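Local coordinates for protein TetR family transcriptional regulator (Clostridium perfringens, PDB 6AZH) that probably binds operator DNA as a TetR-family transcriptional regulator, with a putative role in controlling fatty acid metabolism, at residues I11-I16 / I53-V57; I16-A20 / A99-M103. All blocks are in the same frame, centred on the assembly; numbering follows the deposited sequence.

Contact 1 (I11-I16 / I53-V57); sequences IFEAAI and IFNFV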
loop_
_atom_site.group_PDB
_atom_site.type_symbol
_atom_site.label_atom_id
_atom_site.label_comp_id
_atom_site.label_asym_id
_atom_site.label_seq_id
_atom_site.Cartn_x
_atom_site.Cartn_y
_atom_site.Cartn_z
ATOM N N ILE A 11 11.609 2.427 23.810
ATOM C CA ILE A 11 10.286 1.886 23.499
ATOM C C ILE A 11 9.927 2.211 22.062
ATOM O O ILE A 11 9.449 1.351 21.312
ATOM C CB ILE A 11 9.241 2.451 24.480
ATOM C CG1 ILE A 11 9.449 1.843 25.877
ATOM C CG2 ILE A 11 7.800 2.191 23.996
ATOM C CD1 ILE A 11 8.764 2.600 26.967
ATOM N N PHE A 12 10.161 3.456 21.657
ATOM C CA PHE A 12 9.885 3.872 20.280
ATOM C C PHE A 12 10.575 2.960 19.277
ATOM O O PHE A 12 9.928 2.385 18.387
ATOM C CB PHE A 12 10.331 5.323 20.094
ATOM C CG PHE A 12 10.188 5.841 18.675
ATOM C CD1 PHE A 12 8.961 6.270 18.202
ATOM C CD2 PHE A 12 11.289 5.917 17.835
ATOM C CE1 PHE A 12 8.824 6.758 16.906
ATOM C CE2 PHE A 12 11.166 6.404 16.524
ATOM C CZ PHE A 12 9.931 6.833 16.066
ATOM N N GLU A 13 11.896 2.803 19.405
ATOM C CA GLU A 13 12.628 2.006 18.429
ATOM C C GLU A 13 12.247 0.532 18.504
ATOM O O GLU A 13 12.094 -0.124 17.468
ATOM C CB GLU A 13 14.130 2.195 18.616
ATOM C CG GLU A 13 14.630 3.467 17.941
ATOM C CD GLU A 13 16.097 3.752 18.180
ATOM O OE1 GLU A 13 16.829 2.839 18.626
ATOM O OE2 GLU A 13 16.520 4.901 17.922
ATOM N N ALA A 14 12.088 -0.017 19.712
ATOM C CA ALA A 14 11.688 -1.413 19.806
ATOM C C ALA A 14 10.271 -1.623 19.297
ATOM O O ALA A 14 9.986 -2.637 18.645
ATOM C CB ALA A 14 11.812 -1.918 21.255
ATOM N N ALA A 15 9.360 -0.705 19.617
ATOM C CA ALA A 15 7.972 -0.888 19.213
ATOM C C ALA A 15 7.853 -0.905 17.694
ATOM O O ALA A 15 7.077 -1.686 17.134
ATOM C CB ALA A 15 7.093 0.217 19.794
ATOM N N ILE A 16 8.616 -0.053 17.013
ATOM C CA ILE A 16 8.583 -0.074 15.549
ATOM C C ILE A 16 8.876 -1.476 15.033
ATOM O O ILE A 16 8.155 -2.005 14.181
ATOM C CB ILE A 16 9.569 0.948 14.961
ATOM C CG1 ILE A 16 8.993 2.355 15.061
ATOM C CG2 ILE A 16 9.841 0.615 13.510
ATOM C CD1 ILE A 16 10.039 3.440 14.939
ATOM N N ILE A 53 1.149 3.007 23.088
ATOM C CA ILE A 53 2.486 2.950 22.504
ATOM C C ILE A 53 2.399 3.163 21.000
ATOM O O ILE A 53 3.141 3.967 20.423
ATOM C CB ILE A 53 3.190 1.624 22.826
ATOM C CG1 ILE A 53 3.427 1.475 24.342
ATOM C CG2 ILE A 53 4.532 1.567 22.082
ATOM C CD1 ILE A 53 3.875 0.077 24.748
ATOM N N PHE A 54 1.478 2.445 20.354
ATOM C CA PHE A 54 1.295 2.575 18.909
ATOM C C PHE A 54 1.074 4.024 18.492
ATOM O O PHE A 54 1.727 4.516 17.564
ATOM C CB PHE A 54 0.113 1.714 18.461
ATOM C CG PHE A 54 -0.106 1.737 16.973
ATOM C CD1 PHE A 54 -0.949 2.675 16.393
ATOM C CD2 PHE A 54 0.557 0.831 16.157
ATOM C CE1 PHE A 54 -1.128 2.699 15.022
ATOM C CE2 PHE A 54 0.375 0.860 14.773
ATOM C CZ PHE A 54 -0.468 1.791 14.221
ATOM N N ASN A 55 0.132 4.719 19.148
ATOM C CA ASN A 55 -0.216 6.074 18.726
ATOM C C ASN A 55 0.948 7.034 18.930
ATOM O O ASN A 55 1.197 7.914 18.091
ATOM C CB ASN A 55 -1.453 6.550 19.485
ATOM C CG ASN A 55 -2.713 5.852 19.028
ATOM O OD1 ASN A 55 -2.767 5.297 17.924
ATOM N ND2 ASN A 55 -3.740 5.875 19.872
ATOM N N PHE A 56 1.662 6.881 20.048
ATOM C CA PHE A 56 2.864 7.669 20.297
ATOM C C PHE A 56 3.899 7.457 19.194
ATOM O O PHE A 56 4.464 8.425 18.662
ATOM C CB PHE A 56 3.419 7.285 21.677
ATOM C CG PHE A 56 4.860 7.615 21.867
ATOM C CD1 PHE A 56 5.242 8.880 22.273
ATOM C CD2 PHE A 56 5.832 6.648 21.678
ATOM C CE1 PHE A 56 6.574 9.186 22.449
ATOM C CE2 PHE A 56 7.165 6.952 21.858
ATOM C CZ PHE A 56 7.529 8.218 22.241
ATOM N N VAL A 57 4.126 6.193 18.803
ATOM C CA VAL A 57 5.093 5.892 17.745
ATOM C C VAL A 57 4.661 6.538 16.425
ATOM O O VAL A 57 5.472 7.163 15.725
ATOM C CB VAL A 57 5.281 4.369 17.587
ATOM C CG1 VAL A 57 6.162 4.061 16.383
ATOM C CG2 VAL A 57 5.886 3.734 18.872
#
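I11 meets I53 through their CG2 methyls, 3.8 Å from I11 CG2 to I53 CG2, with the two side chains crossing at about a right angle. Both methyls are the branches lying anti to the backbone N, which leaves each longer CG1 arm beside its own backbone N. F12 reaches farther along the partner helix. Its CG is anti to the backbone N (chi1 176°), and this carries the ring out to V57, where the carbonyl oxygen lies at the ring edge, in plane, with V57 O 3.6 Å from F12 CE1. The weakly positive rim of the ring thus faces a partly negative oxygen. The same F12 CE1 also touches the V57 CG1 methyl, while F12 CB rests 4.0 Å from F56 CE2. The A15 methyl fits between two others, its CB 3.7 Å from I53 CG2 and 3.8 Å from V57 CG2. I16 finishes the row, its CG1 3.6 Å from V57 CG1; its CD1, at the end of an extended chain (chi2 161°), lies over one face of the F12 ring, toward the rim, and backs that ring within its own helix. V57 is therefore gripped by three residues, CG1 facing F12 and I16 while CG2 faces A15 and F12. The axes of the two short segments stand 9.9 Å apart at 103°, nearly perpendicular. F47 extends the apolar cluster beside I11, I53 and F56, and I32 of helix 29-36 covers I11 and A15. Backbone N-H groups of A15 and V57 are spent inside their own helices, on I11 O and I53 O. Between the segments the contacts are apolar apart from the ring-edge approach to V57 O, and adhesion depends on shape rather than on charge or directional bonds.

Contact 2 (I16-A20 / A99-M103); sequences INVFA and AFFKM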
loop_
_atom_site.group_PDB
_atom_site.type_symbol
_atom_site.label_atom_id
_atom_site.label_comp_id
_atom_site.label_asym_id
_atom_site.label_seq_id
_atom_site.Cartn_x
_atom_site.Cartn_y
_atom_site.Cartn_z
ATOM N N ILE A 16 8.616 -0.053 17.013
ATOM C CA ILE A 16 8.583 -0.074 15.549
ATOM C C ILE A 16 8.876 -1.476 15.033
ATOM O O ILE A 16 8.155 -2.005 14.181
ATOM C CB ILE A 16 9.569 0.948 14.961
ATOM C CG1 ILE A 16 8.993 2.355 15.061
ATOM C CG2 ILE A 16 9.841 0.615 13.510
ATOM C CD1 ILE A 16 10.039 3.440 14.939
ATOM N N ASN A 17 9.943 -2.101 15.548
ATOM C CA ASN A 17 10.333 -3.415 15.042
ATOM C C ASN A 17 9.320 -4.492 15.420
ATOM O O ASN A 17 9.000 -5.359 14.599
ATOM C CB ASN A 17 11.727 -3.779 15.539
ATOM C CG ASN A 17 12.798 -3.007 14.834
ATOM O OD1 ASN A 17 12.664 -2.679 13.652
ATOM N ND2 ASN A 17 13.869 -2.694 15.550
ATOM N N VAL A 18 8.788 -4.451 16.644
ATOM C CA VAL A 18 7.782 -5.436 17.041
ATOM C C VAL A 18 6.537 -5.301 16.172
ATOM O O VAL A 18 6.059 -6.279 15.580
ATOM C CB VAL A 18 7.441 -5.291 18.534
ATOM C CG1 VAL A 18 6.305 -6.223 18.892
ATOM C CG2 VAL A 18 8.674 -5.611 19.399
ATOM N N PHE A 19 5.994 -4.083 16.082
ATOM C CA PHE A 19 4.822 -3.848 15.241
ATOM C C PHE A 19 5.096 -4.227 13.781
ATOM O O PHE A 19 4.230 -4.799 13.115
ATOM C CB PHE A 19 4.387 -2.382 15.337
ATOM C CG PHE A 19 3.687 -2.022 16.620
ATOM C CD1 PHE A 19 2.611 -2.775 17.077
ATOM C CD2 PHE A 19 4.084 -0.904 17.353
ATOM C CE1 PHE A 19 1.950 -2.429 18.251
ATOM C CE2 PHE A 19 3.432 -0.545 18.527
ATOM C CZ PHE A 19 2.360 -1.313 18.983
ATOM N N ALA A 20 6.285 -3.909 13.262
ATOM C CA ALA A 20 6.564 -4.232 11.861
ATOM C C ALA A 20 6.702 -5.733 11.642
ATOM O O ALA A 20 6.347 -6.237 10.573
ATOM C CB ALA A 20 7.831 -3.523 11.380
ATOM N N ALA A 99 11.054 -0.197 8.468
ATOM C CA ALA A 99 10.231 -0.856 9.479
ATOM C C ALA A 99 9.044 0.018 9.869
ATOM O O ALA A 99 7.898 -0.456 9.927
ATOM C CB ALA A 99 11.080 -1.210 10.705
ATOM N N PHE A 100 9.303 1.301 10.135
ATOM C CA PHE A 100 8.233 2.229 10.490
ATOM C C PHE A 100 7.154 2.269 9.416
ATOM O O PHE A 100 5.954 2.240 9.723
ATOM C CB PHE A 100 8.810 3.634 10.730
ATOM C CG PHE A 100 7.761 4.686 10.956
ATOM C CD1 PHE A 100 7.194 4.866 12.195
ATOM C CD2 PHE A 100 7.353 5.513 9.929
ATOM C CE1 PHE A 100 6.191 5.841 12.408
ATOM C CE2 PHE A 100 6.387 6.478 10.134
ATOM C CZ PHE A 100 5.801 6.645 11.368
ATOM N N PHE A 101 7.556 2.342 8.146
ATOM C CA PHE A 101 6.568 2.470 7.082
ATOM C C PHE A 101 5.727 1.207 6.937
ATOM O O PHE A 101 4.524 1.296 6.680
ATOM C CB PHE A 101 7.254 2.821 5.763
ATOM C CG PHE A 101 6.348 3.508 4.802
ATOM C CD1 PHE A 101 6.105 4.865 4.925
ATOM C CD2 PHE A 101 5.717 2.796 3.798
ATOM C CE1 PHE A 101 5.268 5.508 4.045
ATOM C CE2 PHE A 101 4.872 3.435 2.912
ATOM C CZ PHE A 101 4.641 4.789 3.044
ATOM N N LYS A 102 6.332 0.028 7.129
ATOM C CA LYS A 102 5.571 -1.224 7.133
ATOM C C LYS A 102 4.556 -1.257 8.269
ATOM O O LYS A 102 3.423 -1.730 8.092
ATOM C CB LYS A 102 6.517 -2.413 7.268
ATOM C CG LYS A 102 7.364 -2.679 6.045
ATOM C CD LYS A 102 8.375 -3.766 6.357
ATOM C CE LYS A 102 9.414 -3.856 5.275
ATOM N NZ LYS A 102 10.593 -4.591 5.793
HETATM N N MSE A 103 4.970 -0.818 9.456
HETATM C CA MSE A 103 4.079 -0.703 10.591
HETATM C C MSE A 103 2.857 0.139 10.224
HETATM O O MSE A 103 1.720 -0.260 10.493
HETATM C CB MSE A 103 4.820 -0.078 11.763
HETATM C CG MSE A 103 3.922 0.703 12.692
HETATM SE SE MSE A 103 4.892 1.350 14.179
HETATM C CE MSE A 103 5.590 2.736 13.290
#
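A20 and A99 bring the helices together by close packing of small residues: A20 CB lies 3.4 Å from A99 O and 4.0 Å from A99 CB. Near this end the backbones come very close, A20 CA to M103 CA being 4.5 Å, and the axes of the two short segments approach to 8.2 Å at 48°. Among the apolar contacts, I16 turns its CG2 branch to this partner, 3.6 Å from A99 CB; the same methyl also makes a van der Waals approach to the backbone N of F100. At the more exposed margin, N17 brings OD1 within 3.7 Å of A99 CB, an amide oxygen against a methyl. The Met-aromatic contact comes from selenomethionine M103, whose SE is 5.1 Å from the F19 ring centroid and 61° off the ring normal, an oblique approach. F19 CB faces the selenium, and with CG anti to the carbonyl carbon (chi1 -75°) the ring leads away toward F54, which it meets edge-to-face, though F19 CD2 stays 4.0 Å from M103 SE. Joining the first helix of the DNA-binding domain to a short helix of the C-terminal domain, this is the interdomain seam typical of TetR-family regulators, across which ligand signals are thought to pass.

How the contacts relate
From the N terminus, helix 6-26 supplies the first segment of both contacts, residues 11-16 and then 16-20. Contact 1 closes a loop that runs through helices 29-36 and 40-46, the helix-turn-helix region, and ends early on helix 50-74. Contact 2 closes a longer one that takes in the same two helices, all of helix 50-74 and helix 79-96 before reaching helix 98-106. The segments alternate along the chain, so the loops cross. I16 belongs to both, and their centres lie 9 Å apart; V57 O also packs against F100 CE1. Helices 6-26, 50-74 and 98-106 thus meet, tying the DNA-binding domain to the C-terminal one.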